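Side-chain contacts in phosphodiesterase (Trypanosoma brucei brucei, PDB 5H2Q), which belongs to the HD-type phosphodiesterase superfamily and folds as a mainly helical chain that holds a zinc ion and a magnesium ion: residues A[208-213]-A[230-235]; A[46-51]-A[73-78]; A[25-30]-A[104-109]; A[140-145]-A[269-274]; A[149-152]-A[156-159]. All blocks are in the same frame, centred on the assembly; numbering follows the deposited sequence.

Contact 1 (A[208-213]-A[230-235]); sequences SEFLEK and RQMTMD
Phe210 and Asp235, with CA atoms 7.5 Å apart, mark the place where segments 208-213 and 230-235 pass each other, their axes 10.0 Å apart and their chain directions at 135°. The segments lie on helices 207-217 and 227-242, consecutive helices that pack at a steep angle, running roughly antiparallel, in the all-helical phosphodiesterase fold. No hydrogen bond joins them; the centre of the contact is the thioether of Met232, a flexible, unbranched chain that can bend to the shape of its surroundings. Bends at chi2 and chi3 carry its methyl to the edge of the Phe210 ring, near the ring plane, with CE 3.9 Å from CD1. The same methyl rests against the backbone of the first helix, CE lying 3.3 Å from Phe210 O. Lys213 lies across Met232 at about a right angle. Its chi1 of -167° sets CG opposite the backbone N, and from there the chain runs straight, bringing CD to 3.8 Å from Met232 SD. Lysine suits this border position because its methylenes pack on sulfur at the exposed margin of the contact. Asp235 approaches the buried ring obliquely, its carboxylate plane nearly perpendicular to that of Phe210, and OD2 comes to 3.4 Å from CE1; the slightly positive ring hydrogens probably make this a mildly favourable neighbour. The other carboxylate oxygen is held from its own helix. Gln231, anchored in turn to Ser194, donates from NE2 to Asp235 OD1 at 2.9 Å, reaching that oxygen from above the carboxylate plane.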
# COMPACT_ATOMS: atom_id res chain seq x y z
N SER A 208 -10.87 6.91 -10.32
CA SER A 208 -11.66 6.56 -11.52
C SER A 208 -10.85 6.67 -12.82
O SER A 208 -11.09 5.90 -13.76
CB SER A 208 -12.91 7.44 -11.59
OG SER A 208 -12.55 8.80 -11.76
N GLU A 209 -9.88 7.59 -12.86
CA GLU A 209 -8.99 7.78 -14.00
C GLU A 209 -8.19 6.48 -14.24
O GLU A 209 -8.32 5.87 -15.31
CB GLU A 209 -8.07 8.97 -13.76
CG GLU A 209 -7.16 9.28 -14.92
CD GLU A 209 -5.99 10.18 -14.56
OE1 GLU A 209 -6.12 10.99 -13.61
OE2 GLU A 209 -4.97 10.12 -15.28
N PHE A 210 -7.42 6.02 -13.23
CA PHE A 210 -6.67 4.76 -13.38
C PHE A 210 -7.54 3.55 -13.62
O PHE A 210 -7.17 2.73 -14.47
CB PHE A 210 -5.75 4.52 -12.18
CG PHE A 210 -4.54 5.39 -12.29
CD1 PHE A 210 -3.44 4.98 -13.04
CD2 PHE A 210 -4.48 6.61 -11.63
CE1 PHE A 210 -2.30 5.79 -13.14
CE2 PHE A 210 -3.34 7.42 -11.72
CZ PHE A 210 -2.26 7.01 -12.48
N LEU A 211 -8.67 3.42 -12.88
CA LEU A 211 -9.60 2.30 -13.02
C LEU A 211 -10.18 2.22 -14.44
O LEU A 211 -10.12 1.16 -15.05
CB LEU A 211 -10.73 2.30 -11.96
CG LEU A 211 -11.83 1.20 -12.13
CD1 LEU A 211 -11.23 -0.21 -12.06
CD2 LEU A 211 -12.94 1.35 -11.11
N GLU A 212 -10.74 3.32 -14.95
CA GLU A 212 -11.34 3.28 -16.28
C GLU A 212 -10.28 3.15 -17.40
O GLU A 212 -10.56 2.46 -18.39
CB GLU A 212 -12.32 4.45 -16.51
CG GLU A 212 -13.54 4.40 -15.58
CD GLU A 212 -14.44 3.18 -15.56
OE1 GLU A 212 -15.02 2.89 -14.48
OE2 GLU A 212 -14.59 2.50 -16.60
N LYS A 213 -9.06 3.71 -17.21
CA LYS A 213 -7.96 3.57 -18.17
C LYS A 213 -7.55 2.09 -18.31
O LYS A 213 -7.27 1.63 -19.42
CB LYS A 213 -6.75 4.45 -17.81
CG LYS A 213 -5.74 4.56 -18.95
CD LYS A 213 -4.48 5.34 -18.60
CE LYS A 213 -3.45 5.18 -19.70
NZ LYS A 213 -2.18 5.89 -19.41
N ARG A 230 1.01 -3.91 -18.90
CA ARG A 230 1.58 -4.40 -17.63
C ARG A 230 1.66 -3.29 -16.58
O ARG A 230 1.34 -3.55 -15.41
CB ARG A 230 2.93 -5.09 -17.83
CG ARG A 230 2.83 -6.32 -18.74
CD ARG A 230 4.03 -7.26 -18.67
NE ARG A 230 5.30 -6.56 -18.79
CZ ARG A 230 5.89 -6.23 -19.94
NH1 ARG A 230 5.30 -6.53 -21.09
NH2 ARG A 230 7.05 -5.60 -19.94
N GLN A 231 2.02 -2.06 -16.99
CA GLN A 231 2.08 -0.90 -16.07
C GLN A 231 0.70 -0.60 -15.49
O GLN A 231 0.57 -0.37 -14.30
CB GLN A 231 2.65 0.37 -16.72
CG GLN A 231 2.83 1.53 -15.72
CD GLN A 231 3.82 1.22 -14.61
OE1 GLN A 231 4.99 0.90 -14.87
NE2 GLN A 231 3.37 1.25 -13.35
N MET A 232 -0.35 -0.63 -16.33
CA MET A 232 -1.70 -0.43 -15.84
C MET A 232 -2.11 -1.53 -14.87
O MET A 232 -2.76 -1.22 -13.88
CB MET A 232 -2.70 -0.23 -16.99
CG MET A 232 -2.60 1.15 -17.66
SD MET A 232 -2.74 2.63 -16.63
CE MET A 232 -4.12 2.19 -15.61
N THR A 233 -1.69 -2.80 -15.10
CA THR A 233 -1.96 -3.90 -14.18
C THR A 233 -1.22 -3.61 -12.85
O THR A 233 -1.79 -3.81 -11.78
CB THR A 233 -1.54 -5.24 -14.79
OG1 THR A 233 -2.24 -5.43 -16.03
CG2 THR A 233 -1.82 -6.40 -13.88
N MET A 234 0.04 -3.16 -12.94
CA MET A 234 0.83 -2.82 -11.73
C MET A 234 0.13 -1.69 -10.94
O MET A 234 -0.03 -1.80 -9.73
CB MET A 234 2.23 -2.35 -12.12
CG MET A 234 3.10 -3.47 -12.71
SD MET A 234 4.78 -2.94 -13.04
CE MET A 234 5.43 -2.85 -11.34
N ASP A 235 -0.34 -0.63 -11.64
CA ASP A 235 -1.05 0.50 -10.97
C ASP A 235 -2.31 -0.02 -10.29
O ASP A 235 -2.55 0.27 -9.12
CB ASP A 235 -1.44 1.56 -12.02
CG ASP A 235 -0.31 2.28 -12.71
OD1 ASP A 235 0.85 2.23 -12.21
OD2 ASP A 235 -0.58 2.95 -13.73

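Contact 2 (A[46-51]-A[73-78]); sequences VAAAIA and NFILQC
Ala48 and Ile75 stand where segments 46-51 and 73-78 come nearest, their CA atoms 6.5 Å apart, within a wholly apolar helix-helix interface of the all-helical phosphodiesterase fold. The parent helices, 43-58 and 68-80, run in roughly opposing directions, with their local axes 10.1 Å apart and 139° between them. One surface is low and the other raised. Ala48 and Ala51, three residues apart and so neighbours on one side of their helix, present single methyl groups, and the branched chain of Ile75 stands out against this shallow surface and touches both. Its two arms divide the work. With chi1 at -66°, CG2 is directed opposite the backbone N and settles 3.9 Å from Ala48 CB, close also to the Ala48 carbonyl oxygen. The longer arm is extended through CG1, and its terminal methyl reaches the next alanine, Ile75 CD1 lying 4.2 Å from Ala51 CB and 4.0 Å from Ala51 C. Beta-branching suits Ile75 here, since one residue supplies two separate bumps for two neighbouring small residues. Leu76 adds a third. It leaves its helix to one side of the interface, yet its CD2 methyl still touches Ala48. Helix 10-17 contributes Val16, which touches both Ala48 and Leu76, and Phe90 of helix 90-105 also packs on Ala48, so the small methyl lies among larger groups from several helices. Beyond Ile75, Leu126 of helix 115-127 continues the apolar layer. The remaining touch between the segments is that of Leu76 CD2, 4.2 Å from Ala48 CB.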
# COMPACT_ATOMS: atom_id res chain seq x y z
N VAL A 46 8.83 -7.26 14.22
CA VAL A 46 8.03 -8.35 13.62
C VAL A 46 7.48 -7.88 12.25
O VAL A 46 7.56 -8.66 11.30
CB VAL A 46 6.91 -8.81 14.59
CG1 VAL A 46 5.79 -9.58 13.88
CG2 VAL A 46 7.51 -9.64 15.73
N ALA A 47 6.96 -6.61 12.15
CA ALA A 47 6.48 -6.01 10.89
C ALA A 47 7.59 -6.03 9.84
O ALA A 47 7.36 -6.52 8.74
CB ALA A 47 5.96 -4.60 11.12
N ALA A 48 8.81 -5.57 10.21
CA ALA A 48 9.97 -5.58 9.30
C ALA A 48 10.35 -7.03 8.93
O ALA A 48 10.61 -7.31 7.76
CB ALA A 48 11.15 -4.85 9.91
N ALA A 49 10.35 -7.96 9.92
CA ALA A 49 10.67 -9.37 9.61
C ALA A 49 9.62 -10.01 8.67
O ALA A 49 9.97 -10.87 7.87
CB ALA A 49 10.79 -10.18 10.90
N ILE A 50 8.33 -9.59 8.76
CA ILE A 50 7.31 -10.14 7.87
C ILE A 50 7.66 -9.79 6.45
O ILE A 50 7.69 -10.67 5.61
CB ILE A 50 5.86 -9.69 8.24
CG1 ILE A 50 5.40 -10.42 9.50
CG2 ILE A 50 4.85 -9.99 7.08
CD1 ILE A 50 4.31 -9.69 10.24
N ALA A 51 7.96 -8.50 6.17
CA ALA A 51 8.31 -8.09 4.82
C ALA A 51 9.62 -8.77 4.37
O ALA A 51 9.71 -9.28 3.26
CB ALA A 51 8.45 -6.58 4.78
N ASN A 73 18.60 -3.70 4.85
CA ASN A 73 18.92 -2.27 4.99
C ASN A 73 17.81 -1.43 4.39
O ASN A 73 17.37 -0.46 5.00
CB ASN A 73 20.22 -1.95 4.27
CG ASN A 73 21.43 -2.36 5.05
OD1 ASN A 73 21.37 -2.57 6.26
ND2 ASN A 73 22.58 -2.39 4.37
N PHE A 74 17.31 -1.84 3.23
CA PHE A 74 16.23 -1.12 2.58
C PHE A 74 14.97 -1.11 3.46
O PHE A 74 14.38 -0.06 3.63
CB PHE A 74 15.97 -1.71 1.19
CG PHE A 74 14.69 -1.22 0.56
CD1 PHE A 74 14.64 0.01 -0.10
CD2 PHE A 74 13.51 -1.97 0.65
CE1 PHE A 74 13.44 0.47 -0.65
CE2 PHE A 74 12.32 -1.52 0.08
CZ PHE A 74 12.31 -0.32 -0.59
N ILE A 75 14.55 -2.27 4.00
CA ILE A 75 13.34 -2.32 4.83
C ILE A 75 13.48 -1.44 6.07
O ILE A 75 12.54 -0.73 6.44
CB ILE A 75 13.01 -3.79 5.20
CG1 ILE A 75 12.64 -4.57 3.91
CG2 ILE A 75 11.88 -3.85 6.24
CD1 ILE A 75 12.61 -6.11 4.11
N LEU A 76 14.67 -1.47 6.69
CA LEU A 76 14.87 -0.64 7.88
C LEU A 76 14.93 0.85 7.54
O LEU A 76 14.40 1.65 8.31
CB LEU A 76 16.09 -1.11 8.71
CG LEU A 76 15.97 -2.59 9.16
CD1 LEU A 76 17.24 -3.09 9.77
CD2 LEU A 76 14.84 -2.81 10.11
N GLN A 77 15.51 1.22 6.38
CA GLN A 77 15.51 2.63 5.94
C GLN A 77 14.06 3.09 5.70
O GLN A 77 13.69 4.18 6.12
CB GLN A 77 16.38 2.86 4.71
CG GLN A 77 17.88 2.71 4.96
CD GLN A 77 18.54 3.79 5.82
OE1 GLN A 77 17.89 4.58 6.52
NE2 GLN A 77 19.86 3.75 5.87
N CYS A 78 13.22 2.23 5.09
CA CYS A 78 11.79 2.54 4.90
C CYS A 78 11.17 2.73 6.28
O CYS A 78 10.51 3.71 6.49
CB CYS A 78 11.07 1.42 4.15
SG CYS A 78 11.44 1.36 2.39

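Contact 3 (A[25-30]-A[104-109]); sequences DVTDID and LYRGNV
An Asx turn at Asp25, set within a type I beta turn from Asp25 to Asp28, forms the acceptor site for Arg106, which lies just beyond helix 90-105. Arginine suits the site because its flat, multiply donating head can serve several acceptors at once. It grips Thr27 side-on: NE donates to Thr27 O at 3.1 Å, nearly straight at 165° and within the guanidinium plane, although it approaches from above the carbonyl plane. NH2 donates to Thr27 OG1 at 2.9 Å, a more bent bond of 137°. The same NH2 forms a salt bridge with Asp25 OD2 at 3.3 Å. Asp25 also prepares its neighbour, because OD1 accepts both from Thr27 N, closing the Asx turn, and from the Thr27 hydroxyl, OG1 lying 2.7 Å from it. Giving its proton to Asp25 probably orients that hydroxyl to accept from Arg106 NH2. Asp28 OD1 sits over one guanidinium face and probably adds only electrostatic attraction; Asp28 forms a further Asx turn through OD2 and Asp30 N. From helix 90-105, Gln98 binds the carbonyls of Val26 and Asp28. Nearer the backbone than the polar head, the aliphatic root of the arginine packs on isoleucine, Ile29 CG2 lying 4.1 Å from Arg106 CB.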
# COMPACT_ATOMS: atom_id res chain seq x y z
N ASP A 25 1.80 -18.75 8.56
CA ASP A 25 2.05 -18.55 7.15
C ASP A 25 1.82 -17.09 6.72
O ASP A 25 0.67 -16.67 6.56
CB ASP A 25 1.23 -19.54 6.34
CG ASP A 25 1.43 -19.47 4.85
OD1 ASP A 25 2.34 -18.73 4.40
OD2 ASP A 25 0.69 -20.17 4.12
N VAL A 26 2.91 -16.37 6.42
CA VAL A 26 2.83 -14.95 6.01
C VAL A 26 2.32 -14.79 4.56
O VAL A 26 2.10 -13.67 4.12
CB VAL A 26 4.14 -14.17 6.25
CG1 VAL A 26 4.50 -14.16 7.74
CG2 VAL A 26 5.29 -14.71 5.39
N THR A 27 2.16 -15.90 3.82
CA THR A 27 1.69 -15.83 2.43
C THR A 27 0.17 -16.04 2.29
O THR A 27 -0.35 -15.98 1.19
CB THR A 27 2.42 -16.87 1.55
OG1 THR A 27 1.93 -18.18 1.84
CG2 THR A 27 3.95 -16.81 1.65
N ASP A 28 -0.52 -16.36 3.38
CA ASP A 28 -1.96 -16.66 3.37
C ASP A 28 -2.88 -15.44 3.22
O ASP A 28 -2.60 -14.39 3.81
CB ASP A 28 -2.33 -17.46 4.63
CG ASP A 28 -3.58 -18.29 4.43
OD1 ASP A 28 -3.46 -19.44 3.94
OD2 ASP A 28 -4.69 -17.74 4.63
N ILE A 29 -4.02 -15.59 2.49
CA ILE A 29 -4.98 -14.49 2.40
C ILE A 29 -5.57 -14.14 3.78
O ILE A 29 -5.95 -12.99 3.97
CB ILE A 29 -6.08 -14.66 1.32
CG1 ILE A 29 -7.14 -15.73 1.71
CG2 ILE A 29 -5.47 -14.93 -0.07
CD1 ILE A 29 -8.41 -15.71 0.82
N ASP A 30 -5.60 -15.11 4.73
CA ASP A 30 -6.11 -14.91 6.09
C ASP A 30 -5.08 -14.46 7.09
O ASP A 30 -5.36 -14.41 8.30
CB ASP A 30 -6.82 -16.19 6.60
CG ASP A 30 -8.13 -16.53 5.91
OD1 ASP A 30 -8.56 -15.75 5.05
OD2 ASP A 30 -8.72 -17.58 6.24
N LEU A 104 -0.82 -11.54 -6.25
CA LEU A 104 0.06 -12.12 -7.25
C LEU A 104 0.09 -13.63 -7.23
O LEU A 104 -0.04 -14.23 -8.29
CB LEU A 104 1.51 -11.59 -7.06
CG LEU A 104 1.73 -10.10 -7.34
CD1 LEU A 104 3.14 -9.65 -6.90
CD2 LEU A 104 1.51 -9.79 -8.82
N TYR A 105 0.28 -14.26 -6.05
CA TYR A 105 0.57 -15.70 -5.97
C TYR A 105 -0.54 -16.61 -5.44
O TYR A 105 -0.38 -17.84 -5.47
CB TYR A 105 1.87 -15.91 -5.18
CG TYR A 105 3.03 -15.19 -5.85
CD1 TYR A 105 3.50 -15.61 -7.10
CD2 TYR A 105 3.56 -14.03 -5.31
CE1 TYR A 105 4.52 -14.91 -7.75
CE2 TYR A 105 4.58 -13.32 -5.95
CZ TYR A 105 5.06 -13.77 -7.17
OH TYR A 105 6.07 -13.09 -7.80
N ARG A 106 -1.66 -16.04 -4.99
CA ARG A 106 -2.84 -16.81 -4.60
C ARG A 106 -3.93 -16.45 -5.62
O ARG A 106 -4.73 -17.31 -5.98
CB ARG A 106 -3.30 -16.49 -3.16
CG ARG A 106 -2.26 -16.72 -2.07
CD ARG A 106 -2.03 -18.19 -1.82
NE ARG A 106 -1.27 -18.41 -0.59
CZ ARG A 106 -1.10 -19.60 -0.03
NH1 ARG A 106 -1.65 -20.68 -0.57
NH2 ARG A 106 -0.39 -19.72 1.08
N GLY A 107 -3.94 -15.19 -6.09
CA GLY A 107 -4.86 -14.70 -7.12
C GLY A 107 -4.42 -14.90 -8.55
O GLY A 107 -5.14 -14.52 -9.47
N ASN A 108 -3.19 -15.49 -8.76
CA ASN A 108 -2.58 -15.78 -10.07
C ASN A 108 -2.27 -14.56 -10.93
O ASN A 108 -2.04 -14.71 -12.13
CB ASN A 108 -3.43 -16.80 -10.87
CG ASN A 108 -3.73 -18.08 -10.15
OD1 ASN A 108 -2.92 -18.59 -9.38
ND2 ASN A 108 -4.91 -18.62 -10.39
N VAL A 109 -2.22 -13.33 -10.34
CA VAL A 109 -1.91 -12.16 -11.14
C VAL A 109 -0.43 -12.16 -11.58
O VAL A 109 -0.07 -11.44 -12.50
CB VAL A 109 -2.36 -10.82 -10.49
CG1 VAL A 109 -2.16 -9.66 -11.45
CG2 VAL A 109 -3.83 -10.89 -10.09

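Contact 4 (A[140-145]-A[269-274]); sequences YLKTES and DMEKER
Lys142 and Glu271 supply the polar link between segments 140-145 and 269-274, a hydrogen-bonded salt bridge with NZ 2.7 Å from OE2. The lysine reaches it through a bend at chi3 of -65°, and its ammonium meets OE2 from above the carboxylate plane. Both ends have second partners: Lys142 NZ also donates to Glu277 O, and Glu271 OE2 also accepts from Gln267 NE2. Long, flexible chains suit both positions, since the charges must span the gap between two helices. The buried carboxylate is thus probably stabilised in its charged form. Beside this pair the contact is apolar, Thr143 CG2 resting 3.9 Å from Arg274 CD. With chi1 at 63°, Thr143 turns its methyl toward the arginine and its hydroxyl back to its own chain, where OG1 donates to Phe139 O and accepts from Ser145 OG at 2.8 Å. Arg274 contributes CD here, and its side chain also touches Phe139. In the backbone, Ser145 N donates to Tyr140 O at 3.0 Å and Glu144 N more weakly to Leu141 O. Together with the positive phi of Glu144, this pattern fits a Schellman motif, the turn that commonly closes an alpha-helix.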
# COMPACT_ATOMS: atom_id res chain seq x y z
N TYR A 140 -2.90 19.82 3.04
CA TYR A 140 -1.73 20.61 2.67
C TYR A 140 -2.09 21.80 1.80
O TYR A 140 -1.47 22.85 1.93
CB TYR A 140 -0.69 19.73 1.96
CG TYR A 140 -0.10 18.71 2.90
CD1 TYR A 140 0.97 19.04 3.74
CD2 TYR A 140 -0.68 17.46 3.06
CE1 TYR A 140 1.48 18.12 4.65
CE2 TYR A 140 -0.16 16.52 3.95
CZ TYR A 140 0.91 16.87 4.75
OH TYR A 140 1.39 15.97 5.68
N LEU A 141 -3.11 21.65 0.95
CA LEU A 141 -3.54 22.76 0.09
C LEU A 141 -4.41 23.78 0.80
O LEU A 141 -4.25 24.98 0.55
CB LEU A 141 -4.23 22.23 -1.17
CG LEU A 141 -3.37 21.26 -2.00
CD1 LEU A 141 -4.22 20.54 -3.01
CD2 LEU A 141 -2.16 21.98 -2.66
N LYS A 142 -5.34 23.33 1.66
CA LYS A 142 -6.25 24.21 2.40
C LYS A 142 -5.50 25.08 3.41
O LYS A 142 -5.93 26.21 3.66
CB LYS A 142 -7.31 23.38 3.15
CG LYS A 142 -8.33 22.71 2.26
CD LYS A 142 -9.43 22.03 3.06
CE LYS A 142 -8.95 20.88 3.92
NZ LYS A 142 -10.10 20.15 4.52
N THR A 143 -4.42 24.54 4.01
CA THR A 143 -3.60 25.22 5.04
C THR A 143 -2.40 25.96 4.45
O THR A 143 -1.69 26.66 5.18
CB THR A 143 -3.11 24.23 6.11
OG1 THR A 143 -2.26 23.26 5.50
CG2 THR A 143 -4.23 23.56 6.86
N GLU A 144 -2.15 25.78 3.15
CA GLU A 144 -0.99 26.36 2.46
C GLU A 144 0.31 25.93 3.15
O GLU A 144 1.26 26.71 3.33
CB GLU A 144 -1.12 27.90 2.29
CG GLU A 144 -2.40 28.32 1.58
CD GLU A 144 -2.49 29.79 1.22
OE1 GLU A 144 -2.31 30.64 2.13
OE2 GLU A 144 -2.76 30.10 0.04
N SER A 145 0.35 24.64 3.55
CA SER A 145 1.54 24.05 4.15
C SER A 145 2.69 23.94 3.11
O SER A 145 2.41 23.82 1.92
CB SER A 145 1.20 22.70 4.76
OG SER A 145 0.42 22.82 5.95
N ASP A 269 -9.72 17.35 13.71
CA ASP A 269 -9.45 18.19 14.90
C ASP A 269 -8.41 19.27 14.56
O ASP A 269 -8.56 20.43 14.96
CB ASP A 269 -8.98 17.34 16.09
CG ASP A 269 -9.99 16.37 16.68
OD1 ASP A 269 -11.18 16.44 16.30
OD2 ASP A 269 -9.59 15.49 17.46
N MET A 270 -7.36 18.90 13.79
CA MET A 270 -6.35 19.88 13.36
C MET A 270 -6.92 20.96 12.44
O MET A 270 -6.51 22.12 12.54
CB MET A 270 -5.17 19.19 12.68
CG MET A 270 -4.22 18.54 13.67
SD MET A 270 -2.81 17.78 12.82
CE MET A 270 -2.14 19.17 11.98
N GLU A 271 -7.87 20.59 11.56
CA GLU A 271 -8.54 21.53 10.66
C GLU A 271 -9.40 22.48 11.49
O GLU A 271 -9.38 23.69 11.23
CB GLU A 271 -9.38 20.79 9.64
CG GLU A 271 -8.52 20.05 8.63
CD GLU A 271 -9.28 19.13 7.70
OE1 GLU A 271 -10.29 18.53 8.12
OE2 GLU A 271 -8.78 18.93 6.57
N LYS A 272 -10.14 21.94 12.50
CA LYS A 272 -10.94 22.79 13.40
C LYS A 272 -10.04 23.82 14.11
O LYS A 272 -10.40 25.00 14.18
CB LYS A 272 -11.65 21.93 14.45
CG LYS A 272 -12.89 21.23 13.92
CD LYS A 272 -13.43 20.26 14.95
CE LYS A 272 -14.64 19.57 14.39
NZ LYS A 272 -15.20 18.60 15.36
N GLU A 273 -8.86 23.39 14.61
CA GLU A 273 -7.90 24.27 15.30
C GLU A 273 -7.32 25.36 14.36
O GLU A 273 -6.95 26.44 14.82
CB GLU A 273 -6.74 23.47 15.94
CG GLU A 273 -7.11 22.40 16.96
CD GLU A 273 -7.96 22.81 18.14
OE1 GLU A 273 -7.56 23.74 18.87
OE2 GLU A 273 -9.00 22.15 18.38
N ARG A 274 -7.23 25.06 13.05
CA ARG A 274 -6.64 25.96 12.06
C ARG A 274 -7.67 26.84 11.33
O ARG A 274 -7.29 27.69 10.52
CB ARG A 274 -5.78 25.18 11.06
CG ARG A 274 -4.50 24.63 11.66
CD ARG A 274 -3.85 23.64 10.73
NE ARG A 274 -2.73 22.95 11.37
CZ ARG A 274 -1.45 23.13 11.04
NH1 ARG A 274 -1.11 23.99 10.08
NH2 ARG A 274 -0.50 22.45 11.67

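Contact 5 (A[149-152]-A[156-159]); sequences ILSS and NKSV
Ser151 faces the backbone of Asn156, and two hydrogen bonds clasp helix 146-154 to the chain that leaves it. One runs from Asn156 N to Ser151 O at 3.0 Å. The other returns from the hydroxyl: Ser151 OG donates to Asn156 O at 2.7 Å, with a C=O...O angle of 153° and the donor only slightly tilted from the carbonyl plane. Serine suits this position, since its short side chain can reach the Asn156 carbonyl directly from the helix backbone. The reach has a cost, for chi1 is 134°, far from a staggered value, and the short bond probably helps to pay for it. Val159 closes over the same group. Its CG2 methyl points at the serine, 3.4 Å from OG and 3.7 Å from Ser151 CB, and thus shields the buried hydroxyl. Lys157 curls back instead of extending: bends at chi2, chi3 and chi4 return its ammonium to the helix, where NZ lies 3.3 Å from Ser152 OG. That hydroxyl also has a hydrogen bond with Gly148 O, one turn earlier. Ser154 OG is hydrogen-bonded to Ser151 O, which therefore has two partners. Between Lys157 and Val159 the chain makes an inverse gamma turn centred on Ser158, whose OG binds Asp203. The whole connection leads from helix 146-154 into helix 159-172 of the phosphodiesterase fold, against helix 137-142, whose Leu141 packs on Ser152 and Lys157 and whose Tyr140 packs on Val159.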
# COMPACT_ATOMS: atom_id res chain seq x y z
N ILE A 149 2.39 24.12 -1.05
CA ILE A 149 2.97 25.22 -1.82
C ILE A 149 3.90 24.64 -2.90
O ILE A 149 3.76 24.97 -4.08
CB ILE A 149 3.71 26.23 -0.89
CG1 ILE A 149 2.73 26.88 0.13
CG2 ILE A 149 4.40 27.30 -1.74
CD1 ILE A 149 3.36 27.78 1.17
N LEU A 150 4.76 23.68 -2.50
CA LEU A 150 5.71 23.02 -3.40
C LEU A 150 4.96 22.32 -4.54
O LEU A 150 5.29 22.52 -5.71
CB LEU A 150 6.55 22.02 -2.58
CG LEU A 150 7.58 21.13 -3.29
CD1 LEU A 150 8.61 21.94 -4.01
CD2 LEU A 150 8.23 20.17 -2.30
N SER A 151 3.88 21.59 -4.20
CA SER A 151 3.03 20.89 -5.16
C SER A 151 2.41 21.87 -6.18
O SER A 151 2.53 21.66 -7.39
CB SER A 151 1.97 20.08 -4.41
OG SER A 151 0.66 20.22 -4.94
N SER A 152 1.78 22.95 -5.68
CA SER A 152 1.16 24.00 -6.49
C SER A 152 2.15 24.63 -7.46
O SER A 152 1.86 24.69 -8.66
CB SER A 152 0.55 25.08 -5.59
OG SER A 152 -0.51 24.56 -4.80
N ASN A 156 2.27 19.75 -9.71
CA ASN A 156 1.96 18.35 -9.38
C ASN A 156 0.86 18.36 -8.31
O ASN A 156 1.14 18.75 -7.18
CB ASN A 156 3.21 17.61 -8.85
CG ASN A 156 4.48 17.77 -9.66
OD1 ASN A 156 5.58 17.80 -9.11
ND2 ASN A 156 4.37 17.88 -10.98
N LYS A 157 -0.37 17.95 -8.65
CA LYS A 157 -1.45 18.00 -7.67
C LYS A 157 -1.40 16.88 -6.61
O LYS A 157 -2.04 17.02 -5.56
CB LYS A 157 -2.83 18.08 -8.33
CG LYS A 157 -3.76 19.10 -7.67
CD LYS A 157 -3.27 20.56 -7.84
CE LYS A 157 -3.60 21.42 -6.64
NZ LYS A 157 -2.48 22.35 -6.32
N SER A 158 -0.62 15.80 -6.84
CA SER A 158 -0.54 14.69 -5.89
C SER A 158 0.51 15.02 -4.81
O SER A 158 1.64 14.52 -4.82
CB SER A 158 -0.22 13.39 -6.62
OG SER A 158 -1.18 13.16 -7.63
N VAL A 159 0.13 15.91 -3.88
CA VAL A 159 1.00 16.44 -2.85
C VAL A 159 1.87 15.39 -2.16
O VAL A 159 3.10 15.47 -2.19
CB VAL A 159 0.22 17.27 -1.80
CG1 VAL A 159 1.17 17.87 -0.77
CG2 VAL A 159 -0.65 18.34 -2.46

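Overall arrangement
Contacts 1 and 2 are buried helix-helix pairs on opposite sides of the chain's centre; both are apolar in the main, but contact 1 admits a sulfur and a carboxylate where contact 2 has only hydrocarbon side chains. Contact 3 is a surface contact dominated by hydrogen bonds and charge, yet it borders both: Val26 packs on Ile50 of contact 2, and Val109 on Thr233 of contact 1. No two contacts share a helix, but helices 137-142 and 146-154, of the partly buried contacts 4 and 5, are consecutive. Contact 5 is nested inside the loop closed by contact 4, and Glu144 O meets Ile149 CD1 between them. Contact 4 joins a salt bridge to an aliphatic touch; contact 5 relies on serine and backbone.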